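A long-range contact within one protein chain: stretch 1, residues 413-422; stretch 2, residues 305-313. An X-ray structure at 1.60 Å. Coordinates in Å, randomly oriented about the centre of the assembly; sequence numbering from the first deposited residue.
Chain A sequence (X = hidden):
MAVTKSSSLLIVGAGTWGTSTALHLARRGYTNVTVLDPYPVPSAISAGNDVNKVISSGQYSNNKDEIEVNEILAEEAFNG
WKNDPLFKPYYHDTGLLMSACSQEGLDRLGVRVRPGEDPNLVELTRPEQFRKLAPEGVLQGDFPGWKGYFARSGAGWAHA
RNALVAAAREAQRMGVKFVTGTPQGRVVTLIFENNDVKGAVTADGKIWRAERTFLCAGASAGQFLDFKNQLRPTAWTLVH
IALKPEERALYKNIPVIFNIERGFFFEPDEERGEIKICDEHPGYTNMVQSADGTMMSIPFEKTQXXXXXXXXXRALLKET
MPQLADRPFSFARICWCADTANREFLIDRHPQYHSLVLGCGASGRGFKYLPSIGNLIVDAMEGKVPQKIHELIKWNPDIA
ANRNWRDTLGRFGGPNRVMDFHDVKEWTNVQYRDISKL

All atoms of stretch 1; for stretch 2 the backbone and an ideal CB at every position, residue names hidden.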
# COMPACT_ATOMS: atom_id res chain seq x y z
N GLY A 413 -16.99 5.89 -1.39
CA GLY A 413 -16.55 7.27 -1.23
C GLY A 413 -16.57 8.08 -2.51
O GLY A 413 -16.50 7.53 -3.62
N GLY A 414 -16.65 9.41 -2.37
CA GLY A 414 -16.66 10.29 -3.53
C GLY A 414 -17.81 9.90 -4.45
O GLY A 414 -18.92 9.67 -3.97
N PRO A 415 -17.54 9.78 -5.76
CA PRO A 415 -18.61 9.47 -6.72
C PRO A 415 -19.00 8.00 -6.74
O PRO A 415 -19.86 7.60 -7.53
CB PRO A 415 -17.99 9.86 -8.06
CG PRO A 415 -16.54 9.59 -7.88
CD PRO A 415 -16.23 9.90 -6.43
N ASN A 416 -18.35 7.18 -5.91
CA ASN A 416 -18.61 5.75 -5.86
C ASN A 416 -18.44 5.09 -7.23
O ASN A 416 -19.22 4.21 -7.63
CB ASN A 416 -20.00 5.47 -5.26
CG ASN A 416 -20.01 5.66 -3.75
OD1 ASN A 416 -20.59 6.61 -3.24
ND2 ASN A 416 -19.36 4.76 -3.04
N ARG A 417 -17.42 5.56 -7.94
CA ARG A 417 -17.01 5.06 -9.24
C ARG A 417 -15.49 4.98 -9.22
O ARG A 417 -14.84 5.79 -8.55
CB ARG A 417 -17.36 6.05 -10.36
CG ARG A 417 -18.80 6.44 -10.48
CD ARG A 417 -18.96 7.32 -11.72
NE ARG A 417 -20.36 7.48 -12.10
CZ ARG A 417 -21.05 6.61 -12.83
NH1 ARG A 417 -20.49 5.48 -13.25
NH2 ARG A 417 -22.32 6.86 -13.13
N VAL A 418 -14.93 4.04 -9.97
CA VAL A 418 -13.50 4.10 -10.29
C VAL A 418 -13.29 5.22 -11.32
O VAL A 418 -13.81 5.15 -12.45
CB VAL A 418 -12.97 2.74 -10.81
CG1 VAL A 418 -11.46 2.81 -11.10
CG2 VAL A 418 -13.26 1.62 -9.82
N MSE A 419 -12.55 6.24 -10.92
CA MSE A 419 -12.34 7.43 -11.74
C MSE A 419 -11.13 7.27 -12.66
O MSE A 419 -10.47 6.23 -12.65
CB MSE A 419 -12.18 8.66 -10.85
CG MSE A 419 -13.39 8.89 -9.96
SE MSE A 419 -13.02 10.12 -8.54
CE MSE A 419 -11.90 8.95 -7.45
N ASP A 420 -10.87 8.28 -13.49
CA ASP A 420 -9.71 8.26 -14.37
C ASP A 420 -9.07 9.64 -14.48
O ASP A 420 -9.76 10.65 -14.57
CB ASP A 420 -10.08 7.70 -15.75
CG ASP A 420 -8.86 7.29 -16.56
OD1 ASP A 420 -8.57 6.08 -16.65
OD2 ASP A 420 -8.17 8.19 -17.10
N PHE A 421 -7.74 9.67 -14.45
CA PHE A 421 -7.01 10.93 -14.48
C PHE A 421 -7.22 11.73 -15.76
O PHE A 421 -7.02 12.95 -15.76
CB PHE A 421 -5.52 10.69 -14.23
CG PHE A 421 -5.18 10.43 -12.77
CD1 PHE A 421 -5.42 11.41 -11.80
CD2 PHE A 421 -4.60 9.23 -12.38
CE1 PHE A 421 -5.10 11.19 -10.45
CE2 PHE A 421 -4.28 8.99 -11.02
CZ PHE A 421 -4.53 9.97 -10.07
N HIS A 422 -7.60 11.05 -16.84
CA HIS A 422 -7.93 11.74 -18.10
C HIS A 422 -9.12 12.68 -17.94
O HIS A 422 -9.28 13.62 -18.72
CB HIS A 422 -8.18 10.75 -19.24
CG HIS A 422 -6.94 10.04 -19.70
ND1 HIS A 422 -6.54 8.83 -19.19
CD2 HIS A 422 -6.00 10.40 -20.62
CE1 HIS A 422 -5.41 8.46 -19.78
NE2 HIS A 422 -5.07 9.39 -20.65
N UNK A 305 -2.69 16.75 -6.05
CA UNK A 305 -3.89 15.93 -6.19
C UNK A 305 -4.93 16.69 -7.04
O UNK A 305 -4.85 17.91 -7.13
CB UNK A 305 -4.46 15.57 -4.82
N UNK A 306 -5.88 15.96 -7.65
CA UNK A 306 -6.98 16.64 -8.37
C UNK A 306 -7.74 17.59 -7.46
O UNK A 306 -7.91 17.30 -6.27
CB UNK A 306 -7.95 15.61 -8.96
N UNK A 307 -8.23 18.70 -8.00
CA UNK A 307 -9.00 19.64 -7.20
C UNK A 307 -10.24 18.99 -6.58
O UNK A 307 -10.60 19.32 -5.45
CB UNK A 307 -9.41 20.84 -8.06
N UNK A 308 -10.87 18.06 -7.29
CA UNK A 308 -12.03 17.35 -6.76
C UNK A 308 -11.66 16.56 -5.49
O UNK A 308 -12.46 16.46 -4.55
CB UNK A 308 -12.60 16.41 -7.82
N UNK A 309 -10.43 16.04 -5.47
CA UNK A 309 -9.91 15.33 -4.29
C UNK A 309 -9.70 16.27 -3.11
O UNK A 309 -10.06 15.94 -1.98
CB UNK A 309 -8.59 14.63 -4.63
N UNK A 310 -9.13 17.44 -3.37
CA UNK A 310 -9.07 18.49 -2.36
C UNK A 310 -10.46 18.79 -1.77
O UNK A 310 -10.59 18.92 -0.55
CB UNK A 310 -8.47 19.76 -2.97
N UNK A 311 -11.47 18.92 -2.62
CA UNK A 311 -12.83 19.19 -2.15
C UNK A 311 -13.32 18.09 -1.20
O UNK A 311 -13.90 18.37 -0.15
CB UNK A 311 -13.78 19.32 -3.34
N UNK A 312 -13.04 16.83 -1.56
CA UNK A 312 -13.43 15.70 -0.72
C UNK A 312 -12.68 15.70 0.62
O UNK A 312 -13.28 15.40 1.64
CB UNK A 312 -13.17 14.39 -1.46
N UNK A 313 -11.40 16.05 0.59
CA UNK A 313 -10.60 16.16 1.82
C UNK A 313 -11.18 17.20 2.77
O UNK A 313 -11.34 16.93 3.96
CB UNK A 313 -9.15 16.52 1.48

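Position 305 lies before the helix, in an extended conformation (phi/psi -126/158), and its CA-to-CB bond runs sideways to stretch 1. With nothing of that stretch within 5.5 Å of the ideal CB, many residues would be compatible. The deposited residue is Ile-305, whose side chain leads away from the contact.

Position 306 is more informative. Its phi of -57° suits proline, its psi of 146° is extended, and it immediately precedes the helix, so that its carbonyl can accept the first helical hydrogen bonds while its own nitrogen need not donate one. The CB points toward stretch 1 and stands 5.5 Å from CE1 of Phe-421, leaving room for a small or medium apolar group; proline, valine or alanine would all be reasonable, and serine, threonine or aspartate would answer to the N-cap position instead. The residue is Pro-306. Its ring, puckered C-gamma exo, brings CG to 3.9 Å from CE1 of Phe-421, an apolar contact made at the edge of the aromatic ring, near its plane. Its O accepts a hydrogen bond from N of position 310 at 3.1 Å and a weak one from N of position 309 at 2.9 Å.

Position 307 opens the helix with its CB out of reach of stretch 1, so the contact sets no preference; it is Lys-307.

At 308 the CB points toward stretch 1, but nothing lies within 5.5 Å of it. A side chain must therefore be fairly long to arrive at the selenium of Met-419, the nearest feature in that direction. Methionine, leucine, glutamine or glutamate could do so. The residue is Glu-308, with chi1 p and chi2 t, and its OE2 lies 3.8 Å from SE of Met-419.

Position 309 directs its CB sideways, and with nothing of stretch 1 within 5.5 Å of it the contact leaves the choice open among helix-compatible residues; it is Ala-309, which makes no contact there. Positions 310 and 311 are out of reach and accept many helical residues; they are Glu-310 and Thr-311.

Position 312 again points toward stretch 1, one helical turn after 308. Its CA is 6.9 Å from that of Gly-414, and the region ahead is bordered by this glycine, Pro-415 and the selenomethionine. A long side chain with an aliphatic stem would suit it: lysine, arginine, methionine or glutamine. Of the residues in stretch 2, Arg-312 has the largest area covered by stretch 1. Its CD packs 3.7 Å from CA of Gly-414, where an ideal CB on the glycine would come within 3.1 Å of that same CD. Farther out, NH1 lies 3.7 Å from SE of Met-419 and 4.2 Å from CD of Pro-415, both approached obliquely by the guanidinium. Within the helix, NH1 also forms a salt bridge with OE1 of Glu-308 at 3.4 Å. This ties together the two side chains that meet the selenium, although no hydrogen bond crosses between the stretches.

Position 313, helical and turned out of reach, is left free by stretch 1; it is Val-313.

Stretch 2 (305-313) IPKEAETRV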
# COMPACT_ATOMS: atom_id res chain seq x y z
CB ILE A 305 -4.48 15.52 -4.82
CG1 ILE A 305 -4.87 16.75 -3.98
CG2 ILE A 305 -3.48 14.64 -4.06
CD1 ILE A 305 -5.70 16.40 -2.77
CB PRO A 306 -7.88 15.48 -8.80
CG PRO A 306 -6.95 14.30 -8.90
CD PRO A 306 -6.01 14.49 -7.74
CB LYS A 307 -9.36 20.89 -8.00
CG LYS A 307 -8.17 21.83 -8.23
CD LYS A 307 -8.05 22.89 -7.14
CE LYS A 307 -8.88 24.13 -7.48
NZ LYS A 307 -8.67 25.25 -6.51
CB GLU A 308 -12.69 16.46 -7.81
CG GLU A 308 -11.79 15.37 -8.37
CD GLU A 308 -12.54 14.28 -9.09
OE1 GLU A 308 -13.79 14.19 -8.93
OE2 GLU A 308 -11.88 13.51 -9.82
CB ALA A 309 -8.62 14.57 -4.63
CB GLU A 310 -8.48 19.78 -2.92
CG GLU A 310 -8.59 20.95 -1.95
CD GLU A 310 -7.85 22.19 -2.43
OE1 GLU A 310 -7.66 22.34 -3.66
OE2 GLU A 310 -7.45 23.02 -1.59
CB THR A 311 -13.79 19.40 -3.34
OG1 THR A 311 -13.29 20.48 -4.13
CG2 THR A 311 -15.21 19.72 -2.88
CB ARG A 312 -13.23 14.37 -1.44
CG ARG A 312 -14.13 14.18 -2.65
CD ARG A 312 -14.00 12.77 -3.20
NE ARG A 312 -12.64 12.49 -3.69
CZ ARG A 312 -12.28 12.51 -4.98
NH1 ARG A 312 -13.16 12.79 -5.94
NH2 ARG A 312 -11.03 12.25 -5.30
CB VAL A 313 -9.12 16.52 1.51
CG1 VAL A 313 -8.36 16.95 2.77
CG2 VAL A 313 -8.41 15.35 0.83
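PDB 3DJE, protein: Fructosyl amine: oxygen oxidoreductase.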